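Side-chain contacts in L-ribulose 3-epimerase (Methylomonas sp. DH-1, PDB 7CJ7), which catalyses the manganese-dependent epimerization of various ketoses at C3, most actively L-ribulose, and works as a homodimer built on a TIM barrel: residues K56-L59 with Q60-L64; A133-Q136 with R137-D140; E152-R156 with Y157-I161; H183-T186 with Y187-N190; A232-Q236 with I237-G241. All coordinates share one frame; numbering follows the deposited sequence.

Overall arrangement
All five contacts sit on one eight-stranded parallel barrel with its outer helices. Contacts 3 and 4 supply part of the active site: their centres are 10 Å apart, E152 and D185 bind the same manganese ion, and E152, E158 and H188 hold the same L-sorbose. E152 OE2 and D185 OD2 come within 2.9 Å of each other at the metal, and both contacts reach the second subunit. Contact 5 ends an outer helix, with nearest atoms about 6 Å from contact 4. The nearest atoms of contact 2, mid-helix, lie about 8 Å from contact 3. Contact 1 lies farthest out, its centre about 33 Å from that of contact 3, and carries a magnesium ion of its own.

Contact 1 of 5, residues K56-L59 with Q60-L64; sequences KDLL and QEYNL. With MG (magnesium ion), chain E.
L59 and L64 make the tight part of this contact, where helix 52-61 runs out. The carbonyl O of L59 takes the N-H of L64 at 2.9 Å in a nearly straight bond (171°), and N63 N reaches Q60 O. With N63 at positive phi as the C-prime residue, this is a Schellman motif. The turn carries L64 back across the L59 side chain, whose CD2 lies 4.1 Å from L64 CB and 3.6 Å from L64 O. One residue earlier, L58 O accepts from Y62 N and also sits at the edge of the Y62 ring, in its plane, 3.4 Å from Y62 CD2.

The opposite character shows at K56, D57 and Q60, the solvent side. D57 keeps CG beside its own backbone N (chi1 -71°) and from there puts OD1 on a magnesium ion 2.0 Å away, which also holds four waters. Q60 runs extended past K56, its CG 3.3 Å from K56 O, and its OE1 accepts from one of those waters, so it belongs to the second shell. The D57 carboxylate and Q60 amide are nearly coplanar, joined through ion and water.

E61 lies alongside L58 and forms a salt bridge with R26. L58 packs on A25, R26 and I29 of helix 22-35, while L59 and L64 both rest on I40 of strand 39-43, closing the 39-43, 52-61, 65-72 beta-alpha-beta unit.

Contact 2 of 5, residues A133-Q136 with R137-D140; sequences AAMQ and RLAD
R137 folds back along its own helix over A133 and A134, the turn before it. Its CB lies 3.7 Å from A134 O, and CG passes 3.4 Å from A133 O, the same carbonyl that accepts the backbone N-H of R137. A bend at chi3 (-62°) then swings the end of the chain back toward the start of the helix, so that A134 CA sits 3.5 Å above one face of the R137 guanidinium, toward its rim. At the tip, NH1 comes 3.6 Å from A133 CB, while NH2 lies 3.8 Å from A134 CB and forms a salt bridge with D90. On the buried side M135 and L138 run side by side, M135 CE 4.0 Å from L138 CD2, and both press on L93 of helix 83-102. D140 brings CG within 3.3 Å of Q136 O and sends OD1 to R177 in a salt bridge. With an alanine here, the R177 guanidinium would probably lose its carboxylate mate on this helix. Four successive i to i+4 bonds, such as A139 N to M135 O at 2.8 Å, mark regular alpha helix, here an outer helix of the TIM barrel linking strands 107-112 and 148-152.

Contact 3 of 5, residues E152-R156 with Y157-I161; sequences EVVNR and YETNI. With MN (manganese (II) ion), chain D; SOL (L-sorbose), chain C.
The active-site loop that follows barrel strand 148-152 folds here into a compact turn between the manganese ion, the sugar and the dimer interface. E152, probably a proton donor/acceptor in catalysis, binds the manganese through OE2 at 2.1 Å, and its OE1 accepts from O4 of L-sorbose. E158 closes in from the other end, its OE1 taking a very short bond of 2.5 Å from sugar O1. N155 ties the turn together: its backbone O receives both E158 N and T159 N, and its OD1 accepts Y157 N at 2.8 Å in the carbonyl plane, an Asx turn. CG of N155 sits between backbone N and carbonyl carbon (chi1 71°), which turns OD1 toward Y157 N. R156 lies alongside Y157 and sets CG over one ring face, 3.9 Å from the centroid, a CH-pi contact. V154 CG2 and T159 CG2 meet at a tight 3.4 Å, and T159 OG1 takes I161 N in an ST turn. The Y157 hydroxyl bonds to E158 of the second subunit, and E158 OE2 to Y157 there. Within its own chain the loop leans on helix 186-192 through H188, I191 and E192, and the V153 backbone bonds to H183 of strand 180-185.

Contact 4 of 5, residues H183-T186 with Y187-N190; sequences HLDT and YHMN. With MN (manganese (II) ion), chain D; SOL (L-sorbose), chain C.
H188 lays its ring beside the carboxylate of D185, CD2 3.5 Å from D185 CG, with the two planes 71° apart. Y187 CD2 stands over the centre of the H188 ring, 3.5 Å above it. D185 divides its two oxygens: OD2 binds the manganese at 2.0 Å, and OD1 caps the helix by accepting Y187 N at 2.9 Å, met nearly along the C-O axis. The D185 carboxylate spans both partners because its CG lies anti to the backbone N (chi1 179°), and with each oxygen engaged its rotation is fixed. Behind it, D185 O accepts M189 N, and M189 folds its CG to 3.2 Å from that oxygen and its SD against L184 CB. Past the cap, Y187 OH bonds to Y157 of the second subunit. NE2 of H188 donates to two oxygens of L-sorbose, O1 at 2.9 Å and O2 at 3.0 Å. A leucine in its place would probably leave both sugar oxygens without this N-H and the C1 end of the sugar less firmly held. As O2 is also a metal ligand, the manganese and H188 together would be expected to polarise the C2 carbonyl, consistent with proton exchange at the neighbouring C3.

Contact 5 of 5, residues A232-Q236 with I237-G241; sequences AALKQ and IDYRG
A233 gives its carbonyl O to I237 N at 3.2 Å, the last full helical turn of helix 227-236. The next carbonyl, that of L234, does more: it takes Y239 N at 2.9 Å in a nearly straight bond (174°) and a second, weak one from I237 N. The L234 side chain runs beside Y239, pointing the same way. Its CG is set beside the backbone N (chi1 -75°), and CD2 reaches 3.8 Å from Y239 CB and 4.0 Å from Y239 CG, so it is the root of the tyrosine that the leucine supports. K235 then offers its O to D238 N at 3.0 Å, the donor standing well above the carbonyl plane, while its side chain lies on the exposed side. Q236, also on the exposed side, is the last helical residue.

I237 answers by folding back over the helix end, CG1 coming 3.4 Å from L234 O, while its side chain also packs on V200 and L207. D238 turns out to the exposed side, where its OD2 forms a salt bridge with R240 NE. The Y239 ring, with G241 N over one face, bonds through OH to P242 O and packs on L207 and V210 of strand 207-212. With D238 at positive phi as the C-prime residue, this is a Schellman motif, and it turns the chain from an outer helix of the TIM barrel into strand 242-245.

Contact 1 of 5, residues K56-L59 with Q60-L64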
# COMPACT_ATOMS: atom_id res chain seq x y z
N LYS A 56 -24.86 12.34 -20.79
CA LYS A 56 -24.53 13.14 -22.00
C LYS A 56 -25.16 14.54 -21.89
O LYS A 56 -24.45 15.53 -22.10
CB LYS A 56 -24.97 12.35 -23.24
CG LYS A 56 -24.79 13.08 -24.55
CD LYS A 56 -23.56 13.94 -24.59
CE LYS A 56 -22.34 13.22 -25.12
NZ LYS A 56 -21.59 14.11 -26.04
N ASP A 57 -26.44 14.63 -21.53
CA ASP A 57 -27.16 15.92 -21.38
C ASP A 57 -26.46 16.78 -20.31
O ASP A 57 -26.33 18.01 -20.52
CB ASP A 57 -28.63 15.71 -21.01
CG ASP A 57 -29.49 15.16 -22.13
OD1 ASP A 57 -29.01 15.16 -23.30
OD2 ASP A 57 -30.64 14.75 -21.84
N LEU A 58 -26.01 16.17 -19.21
CA LEU A 58 -25.34 16.90 -18.10
C LEU A 58 -24.00 17.44 -18.60
O LEU A 58 -23.67 18.60 -18.30
CB LEU A 58 -25.16 15.99 -16.89
CG LEU A 58 -26.43 15.69 -16.11
CD1 LEU A 58 -26.21 14.57 -15.11
CD2 LEU A 58 -26.95 16.95 -15.43
N LEU A 59 -23.23 16.62 -19.32
CA LEU A 59 -21.92 17.06 -19.87
C LEU A 59 -22.14 18.29 -20.76
O LEU A 59 -21.36 19.23 -20.65
CB LEU A 59 -21.25 15.91 -20.63
CG LEU A 59 -20.81 14.75 -19.74
CD1 LEU A 59 -20.24 13.61 -20.57
CD2 LEU A 59 -19.78 15.22 -18.72
N GLN A 60 -23.17 18.28 -21.60
CA GLN A 60 -23.48 19.42 -22.51
C GLN A 60 -23.89 20.64 -21.68
O GLN A 60 -23.38 21.75 -21.93
CB GLN A 60 -24.59 19.01 -23.47
CG GLN A 60 -24.18 17.91 -24.44
CD GLN A 60 -25.35 17.49 -25.30
OE1 GLN A 60 -26.29 16.85 -24.84
NE2 GLN A 60 -25.30 17.87 -26.57
N GLU A 61 -24.76 20.43 -20.69
CA GLU A 61 -25.32 21.47 -19.79
C GLU A 61 -24.18 22.23 -19.11
O GLU A 61 -24.26 23.46 -19.04
CB GLU A 61 -26.28 20.82 -18.79
CG GLU A 61 -26.93 21.79 -17.83
CD GLU A 61 -27.95 21.17 -16.89
OE1 GLU A 61 -28.22 19.97 -17.02
OE2 GLU A 61 -28.49 21.91 -16.04
N TYR A 62 -23.13 21.53 -18.66
CA TYR A 62 -22.02 22.13 -17.87
C TYR A 62 -20.75 22.28 -18.71
O TYR A 62 -19.72 22.66 -18.14
CB TYR A 62 -21.78 21.31 -16.60
CG TYR A 62 -22.89 21.46 -15.59
CD1 TYR A 62 -22.90 22.52 -14.70
CD2 TYR A 62 -23.94 20.56 -15.55
CE1 TYR A 62 -23.94 22.68 -13.79
CE2 TYR A 62 -24.97 20.69 -14.63
CZ TYR A 62 -24.97 21.75 -13.75
OH TYR A 62 -25.99 21.89 -12.85
N ASN A 63 -20.83 22.02 -20.02
CA ASN A 63 -19.71 22.15 -20.98
C ASN A 63 -18.48 21.41 -20.44
O ASN A 63 -17.39 22.01 -20.33
CB ASN A 63 -19.32 23.60 -21.26
CG ASN A 63 -18.35 23.74 -22.41
OD1 ASN A 63 -17.47 24.59 -22.40
ND2 ASN A 63 -18.49 22.88 -23.40
N LEU A 64 -18.67 20.14 -20.11
CA LEU A 64 -17.60 19.30 -19.54
C LEU A 64 -17.37 18.10 -20.46
O LEU A 64 -18.33 17.61 -21.03
CB LEU A 64 -18.05 18.87 -18.14
CG LEU A 64 -16.94 18.41 -17.21
CD1 LEU A 64 -15.96 19.54 -16.93
CD2 LEU A 64 -17.54 17.88 -15.91
MG MG E . -29.32 14.13 -25.00
O HOH W 1 -31.41 13.41 -23.79
O HOH W 2 -27.81 15.07 -25.84
O HOH W 3 -28.54 12.49 -24.43
O HOH W 4 -30.05 13.43 -26.93

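Contact 2 of 5, residues A133-Q136 with R137-D140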
# COMPACT_ATOMS: atom_id res chain seq x y z
N ALA A 133 -3.36 -10.93 -23.80
CA ALA A 133 -4.29 -11.29 -24.90
C ALA A 133 -5.57 -10.46 -24.75
O ALA A 133 -6.07 -9.95 -25.77
CB ALA A 133 -4.58 -12.77 -24.87
N ALA A 134 -6.09 -10.34 -23.53
CA ALA A 134 -7.32 -9.57 -23.24
C ALA A 134 -7.11 -8.12 -23.66
O ALA A 134 -8.05 -7.50 -24.19
CB ALA A 134 -7.69 -9.67 -21.78
N MET A 135 -5.92 -7.56 -23.41
CA MET A 135 -5.68 -6.13 -23.72
C MET A 135 -5.51 -5.96 -25.23
O MET A 135 -5.88 -4.88 -25.75
CB MET A 135 -4.48 -5.58 -22.95
CG MET A 135 -4.73 -5.50 -21.45
SD MET A 135 -6.18 -4.52 -20.98
CE MET A 135 -7.48 -5.76 -21.01
N GLN A 136 -5.03 -6.98 -25.94
CA GLN A 136 -5.02 -6.95 -27.42
C GLN A 136 -6.46 -6.90 -27.93
O GLN A 136 -6.73 -6.08 -28.82
CB GLN A 136 -4.26 -8.14 -27.98
CG GLN A 136 -2.78 -8.07 -27.66
CD GLN A 136 -2.05 -9.32 -28.07
OE1 GLN A 136 -2.62 -10.41 -28.08
NE2 GLN A 136 -0.78 -9.17 -28.40
N ARG A 137 -7.33 -7.77 -27.43
CA ARG A 137 -8.74 -7.84 -27.91
C ARG A 137 -9.43 -6.50 -27.61
O ARG A 137 -10.15 -5.98 -28.48
CB ARG A 137 -9.47 -9.04 -27.30
CG ARG A 137 -8.89 -10.39 -27.70
CD ARG A 137 -9.81 -11.54 -27.32
NE ARG A 137 -10.04 -11.64 -25.89
CZ ARG A 137 -9.24 -12.28 -25.04
NH1 ARG A 137 -8.14 -12.86 -25.47
NH2 ARG A 137 -9.54 -12.33 -23.75
N LEU A 138 -9.22 -5.95 -26.41
CA LEU A 138 -9.85 -4.68 -26.00
C LEU A 138 -9.30 -3.54 -26.86
O LEU A 138 -10.09 -2.74 -27.35
CB LEU A 138 -9.58 -4.40 -24.52
CG LEU A 138 -10.04 -3.03 -24.04
CD1 LEU A 138 -11.54 -2.84 -24.28
CD2 LEU A 138 -9.70 -2.82 -22.58
N ALA A 139 -7.98 -3.45 -27.02
CA ALA A 139 -7.36 -2.39 -27.86
C ALA A 139 -8.00 -2.40 -29.25
O ALA A 139 -8.30 -1.32 -29.79
CB ALA A 139 -5.87 -2.57 -27.91
N ASP A 140 -8.20 -3.59 -29.83
CA ASP A 140 -8.72 -3.73 -31.22
C ASP A 140 -10.18 -3.28 -31.24
O ASP A 140 -10.57 -2.57 -32.21
CB ASP A 140 -8.49 -5.15 -31.74
CG ASP A 140 -7.03 -5.46 -32.00
OD1 ASP A 140 -6.23 -4.51 -32.10
OD2 ASP A 140 -6.68 -6.66 -32.07

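Contact 3 of 5, residues E152-R156 with Y157-I161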
# COMPACT_ATOMS: atom_id res chain seq x y z
N GLU A 152 -3.31 1.26 -16.02
CA GLU A 152 -2.84 1.93 -14.79
C GLU A 152 -1.98 0.96 -13.98
O GLU A 152 -2.50 -0.06 -13.50
CB GLU A 152 -4.00 2.44 -13.96
CG GLU A 152 -3.55 3.38 -12.87
CD GLU A 152 -4.68 3.92 -12.03
OE1 GLU A 152 -5.85 3.45 -12.21
OE2 GLU A 152 -4.41 4.81 -11.23
N VAL A 153 -0.72 1.31 -13.80
CA VAL A 153 0.21 0.62 -12.86
C VAL A 153 -0.24 0.94 -11.44
O VAL A 153 -0.36 2.12 -11.10
CB VAL A 153 1.65 1.09 -13.12
CG1 VAL A 153 2.62 0.47 -12.12
CG2 VAL A 153 2.06 0.81 -14.56
N VAL A 154 -0.53 -0.08 -10.64
CA VAL A 154 -0.98 0.18 -9.25
C VAL A 154 -0.12 -0.65 -8.31
O VAL A 154 0.65 -1.52 -8.78
CB VAL A 154 -2.48 -0.11 -9.07
CG1 VAL A 154 -3.33 0.85 -9.88
CG2 VAL A 154 -2.81 -1.56 -9.39
N ASN A 155 -0.24 -0.39 -7.02
CA ASN A 155 0.67 -0.97 -6.01
C ASN A 155 0.34 -2.46 -5.83
O ASN A 155 -0.71 -2.95 -6.31
CB ASN A 155 0.64 -0.15 -4.72
CG ASN A 155 -0.65 -0.30 -3.96
OD1 ASN A 155 -0.96 -1.40 -3.52
ND2 ASN A 155 -1.40 0.78 -3.79
N ARG A 156 1.22 -3.14 -5.12
CA ARG A 156 1.20 -4.60 -4.86
C ARG A 156 -0.13 -5.03 -4.22
O ARG A 156 -0.53 -6.19 -4.43
CB ARG A 156 2.38 -4.94 -3.94
CG ARG A 156 2.28 -4.27 -2.57
CD ARG A 156 3.57 -4.35 -1.77
NE ARG A 156 4.68 -3.72 -2.47
CZ ARG A 156 5.95 -3.89 -2.16
NH1 ARG A 156 6.27 -4.67 -1.14
NH2 ARG A 156 6.90 -3.30 -2.86
N TYR A 157 -0.78 -4.17 -3.43
CA TYR A 157 -2.03 -4.55 -2.72
C TYR A 157 -3.23 -4.47 -3.68
O TYR A 157 -4.32 -4.89 -3.27
CB TYR A 157 -2.26 -3.69 -1.48
CG TYR A 157 -1.12 -3.66 -0.50
CD1 TYR A 157 -0.89 -4.70 0.38
CD2 TYR A 157 -0.28 -2.56 -0.42
CE1 TYR A 157 0.15 -4.66 1.30
CE2 TYR A 157 0.77 -2.50 0.47
CZ TYR A 157 0.98 -3.55 1.35
OH TYR A 157 2.00 -3.50 2.25
N GLU A 158 -3.05 -3.96 -4.91
CA GLU A 158 -4.17 -3.70 -5.86
C GLU A 158 -4.01 -4.48 -7.18
O GLU A 158 -5.01 -4.60 -7.90
CB GLU A 158 -4.32 -2.20 -6.09
CG GLU A 158 -4.78 -1.44 -4.84
CD GLU A 158 -5.15 0.01 -5.10
OE1 GLU A 158 -5.48 0.33 -6.26
OE2 GLU A 158 -5.06 0.84 -4.15
N THR A 159 -2.81 -4.99 -7.49
CA THR A 159 -2.58 -5.94 -8.62
C THR A 159 -1.32 -6.76 -8.36
O THR A 159 -0.40 -6.26 -7.67
CB THR A 159 -2.41 -5.27 -9.99
OG1 THR A 159 -2.38 -6.30 -10.98
CG2 THR A 159 -1.14 -4.47 -10.13
N ASN A 160 -1.27 -7.95 -8.94
CA ASN A 160 -0.05 -8.79 -8.91
C ASN A 160 0.58 -8.83 -10.31
O ASN A 160 1.54 -9.57 -10.48
CB ASN A 160 -0.34 -10.16 -8.31
CG ASN A 160 -1.29 -11.00 -9.13
OD1 ASN A 160 -1.75 -10.57 -10.18
ND2 ASN A 160 -1.60 -12.20 -8.65
N ILE A 161 0.09 -8.04 -11.27
CA ILE A 161 0.51 -8.14 -12.70
C ILE A 161 1.63 -7.13 -13.00
O ILE A 161 2.63 -7.53 -13.62
CB ILE A 161 -0.68 -7.95 -13.67
CG1 ILE A 161 -1.67 -9.11 -13.55
CG2 ILE A 161 -0.20 -7.77 -15.09
CD1 ILE A 161 -1.11 -10.44 -14.01
MN MN D . -5.48 6.07 -9.97
C1 SOL C . -7.02 2.68 -7.74
O1 SOL C . -6.16 2.69 -6.63
C2 SOL C . -6.79 3.85 -8.63
O2 SOL C . -5.74 4.46 -8.60
C3 SOL C . -7.93 4.31 -9.54
O3 SOL C . -7.44 5.11 -10.60
C4 SOL C . -8.71 3.12 -10.09
O4 SOL C . -7.84 2.30 -10.87
C5 SOL C . -9.91 3.52 -10.95
O5 SOL C . -10.46 2.35 -11.56
C6 SOL C . -11.00 4.23 -10.18
O6 SOL C . -12.06 4.62 -11.06
O HOH W 5 4.38 -5.22 1.40

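Contact 4 of 5, residues H183-T186 with Y187-N190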
# COMPACT_ATOMS: atom_id res chain seq x y z
N HIS A 183 -0.43 4.13 -17.93
CA HIS A 183 -1.12 5.10 -17.05
C HIS A 183 -0.38 5.09 -15.71
O HIS A 183 -0.26 4.00 -15.13
CB HIS A 183 -2.61 4.72 -17.00
CG HIS A 183 -3.44 5.43 -16.00
ND1 HIS A 183 -4.77 5.10 -15.81
CD2 HIS A 183 -3.16 6.42 -15.12
CE1 HIS A 183 -5.28 5.85 -14.86
NE2 HIS A 183 -4.32 6.69 -14.42
N LEU A 184 0.17 6.23 -15.29
CA LEU A 184 0.93 6.33 -14.02
C LEU A 184 0.09 7.13 -13.03
O LEU A 184 -0.64 8.05 -13.46
CB LEU A 184 2.29 6.98 -14.25
CG LEU A 184 3.31 6.11 -14.98
CD1 LEU A 184 4.59 6.89 -15.19
CD2 LEU A 184 3.61 4.83 -14.21
N ASP A 185 0.21 6.77 -11.76
CA ASP A 185 -0.56 7.37 -10.64
C ASP A 185 0.42 7.65 -9.50
O ASP A 185 1.05 6.69 -9.01
CB ASP A 185 -1.70 6.42 -10.24
CG ASP A 185 -2.55 6.93 -9.09
OD1 ASP A 185 -2.01 7.56 -8.19
OD2 ASP A 185 -3.75 6.66 -9.12
N THR A 186 0.58 8.91 -9.11
CA THR A 186 1.64 9.32 -8.15
C THR A 186 1.46 8.59 -6.81
O THR A 186 2.47 8.34 -6.14
CB THR A 186 1.69 10.84 -7.97
OG1 THR A 186 0.41 11.31 -7.54
CG2 THR A 186 2.10 11.54 -9.25
N TYR A 187 0.23 8.27 -6.41
CA TYR A 187 -0.04 7.54 -5.15
C TYR A 187 0.64 6.17 -5.21
O TYR A 187 1.32 5.76 -4.25
CB TYR A 187 -1.54 7.40 -4.90
CG TYR A 187 -1.89 6.35 -3.87
CD1 TYR A 187 -1.71 6.58 -2.52
CD2 TYR A 187 -2.41 5.13 -4.26
CE1 TYR A 187 -2.02 5.61 -1.58
CE2 TYR A 187 -2.73 4.16 -3.33
CZ TYR A 187 -2.56 4.40 -1.98
OH TYR A 187 -2.87 3.45 -1.06
N HIS A 188 0.44 5.44 -6.31
CA HIS A 188 1.01 4.09 -6.51
C HIS A 188 2.53 4.18 -6.69
O HIS A 188 3.24 3.31 -6.15
CB HIS A 188 0.30 3.39 -7.67
CG HIS A 188 -1.15 3.17 -7.39
ND1 HIS A 188 -1.58 2.33 -6.38
CD2 HIS A 188 -2.26 3.67 -7.97
CE1 HIS A 188 -2.90 2.32 -6.37
NE2 HIS A 188 -3.34 3.13 -7.34
N MET A 189 3.01 5.19 -7.41
CA MET A 189 4.45 5.38 -7.70
C MET A 189 5.19 5.60 -6.38
O MET A 189 6.33 5.12 -6.23
CB MET A 189 4.68 6.58 -8.61
CG MET A 189 4.06 6.43 -9.98
SD MET A 189 4.28 7.93 -10.96
CE MET A 189 6.06 7.93 -11.15
N ASN A 190 4.55 6.32 -5.45
CA ASN A 190 5.14 6.69 -4.14
C ASN A 190 5.53 5.41 -3.39
O ASN A 190 6.52 5.44 -2.63
CB ASN A 190 4.17 7.55 -3.33
CG ASN A 190 4.77 7.96 -2.00
OD1 ASN A 190 5.82 8.60 -1.97
ND2 ASN A 190 4.15 7.53 -0.91
MN MN D . -5.48 6.07 -9.97
C1 SOL C . -7.02 2.68 -7.74
O1 SOL C . -6.16 2.69 -6.63
C2 SOL C . -6.79 3.85 -8.63
O2 SOL C . -5.74 4.46 -8.60
C3 SOL C . -7.93 4.31 -9.54
O3 SOL C . -7.44 5.11 -10.60
C4 SOL C . -8.71 3.12 -10.09
O4 SOL C . -7.84 2.30 -10.87
C5 SOL C . -9.91 3.52 -10.95
O5 SOL C . -10.46 2.35 -11.56
C6 SOL C . -11.00 4.23 -10.18
O6 SOL C . -12.06 4.62 -11.06

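Contact 5 of 5, residues A232-Q236 with I237-G241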
# COMPACT_ATOMS: atom_id res chain seq x y z
N ALA A 232 8.63 17.59 -12.96
CA ALA A 232 9.88 17.82 -13.72
C ALA A 232 10.02 16.75 -14.81
O ALA A 232 10.35 17.09 -15.96
CB ALA A 232 11.06 17.84 -12.78
N ALA A 233 9.76 15.49 -14.47
CA ALA A 233 9.88 14.36 -15.42
C ALA A 233 8.84 14.51 -16.54
O ALA A 233 9.18 14.27 -17.70
CB ALA A 233 9.73 13.05 -14.70
N LEU A 234 7.60 14.87 -16.19
CA LEU A 234 6.54 15.11 -17.21
C LEU A 234 7.02 16.19 -18.18
O LEU A 234 6.78 16.07 -19.38
CB LEU A 234 5.23 15.53 -16.53
CG LEU A 234 4.43 14.44 -15.82
CD1 LEU A 234 3.06 14.98 -15.46
CD2 LEU A 234 4.28 13.19 -16.68
N LYS A 235 7.65 17.25 -17.67
CA LYS A 235 8.14 18.35 -18.52
C LYS A 235 9.25 17.83 -19.44
O LYS A 235 9.29 18.26 -20.60
CB LYS A 235 8.64 19.52 -17.66
CG LYS A 235 9.02 20.76 -18.45
CD LYS A 235 9.37 21.92 -17.55
CE LYS A 235 9.17 23.25 -18.22
NZ LYS A 235 9.98 23.33 -19.46
N GLN A 236 10.10 16.94 -18.94
CA GLN A 236 11.27 16.40 -19.67
C GLN A 236 10.79 15.56 -20.86
O GLN A 236 11.52 15.51 -21.86
CB GLN A 236 12.16 15.60 -18.72
CG GLN A 236 13.41 15.03 -19.38
CD GLN A 236 14.26 16.07 -20.09
OE1 GLN A 236 14.31 17.24 -19.72
NE2 GLN A 236 14.95 15.62 -21.13
N ILE A 237 9.59 14.97 -20.80
CA ILE A 237 9.01 14.22 -21.96
C ILE A 237 7.90 15.03 -22.63
O ILE A 237 7.21 14.48 -23.50
CB ILE A 237 8.52 12.82 -21.52
CG1 ILE A 237 7.29 12.90 -20.62
CG2 ILE A 237 9.64 12.04 -20.86
CD1 ILE A 237 6.46 11.64 -20.63
N ASP A 238 7.72 16.30 -22.25
CA ASP A 238 6.64 17.20 -22.76
C ASP A 238 5.31 16.45 -22.78
O ASP A 238 4.64 16.41 -23.84
CB ASP A 238 6.92 17.73 -24.16
CG ASP A 238 5.91 18.77 -24.60
OD1 ASP A 238 5.45 19.54 -23.72
OD2 ASP A 238 5.58 18.80 -25.81
N TYR A 239 4.92 15.87 -21.65
CA TYR A 239 3.66 15.10 -21.55
C TYR A 239 2.47 16.00 -21.91
O TYR A 239 2.28 17.08 -21.27
CB TYR A 239 3.47 14.53 -20.15
CG TYR A 239 2.15 13.83 -19.99
CD1 TYR A 239 1.92 12.61 -20.59
CD2 TYR A 239 1.12 14.39 -19.26
CE1 TYR A 239 0.70 11.95 -20.46
CE2 TYR A 239 -0.10 13.75 -19.12
CZ TYR A 239 -0.31 12.53 -19.72
OH TYR A 239 -1.51 11.89 -19.60
N ARG A 240 1.66 15.56 -22.87
CA ARG A 240 0.43 16.26 -23.31
C ARG A 240 -0.72 15.25 -23.34
O ARG A 240 -1.04 14.72 -24.40
CB ARG A 240 0.62 16.92 -24.68
CG ARG A 240 1.39 18.23 -24.59
CD ARG A 240 1.56 18.90 -25.94
NE ARG A 240 2.30 20.14 -25.77
CZ ARG A 240 1.78 21.28 -25.34
NH1 ARG A 240 2.55 22.35 -25.21
NH2 ARG A 240 0.50 21.35 -25.05
N GLY A 241 -1.30 15.00 -22.18
CA GLY A 241 -2.42 14.06 -22.06
C GLY A 241 -3.23 14.37 -20.82
O GLY A 241 -2.95 15.33 -20.11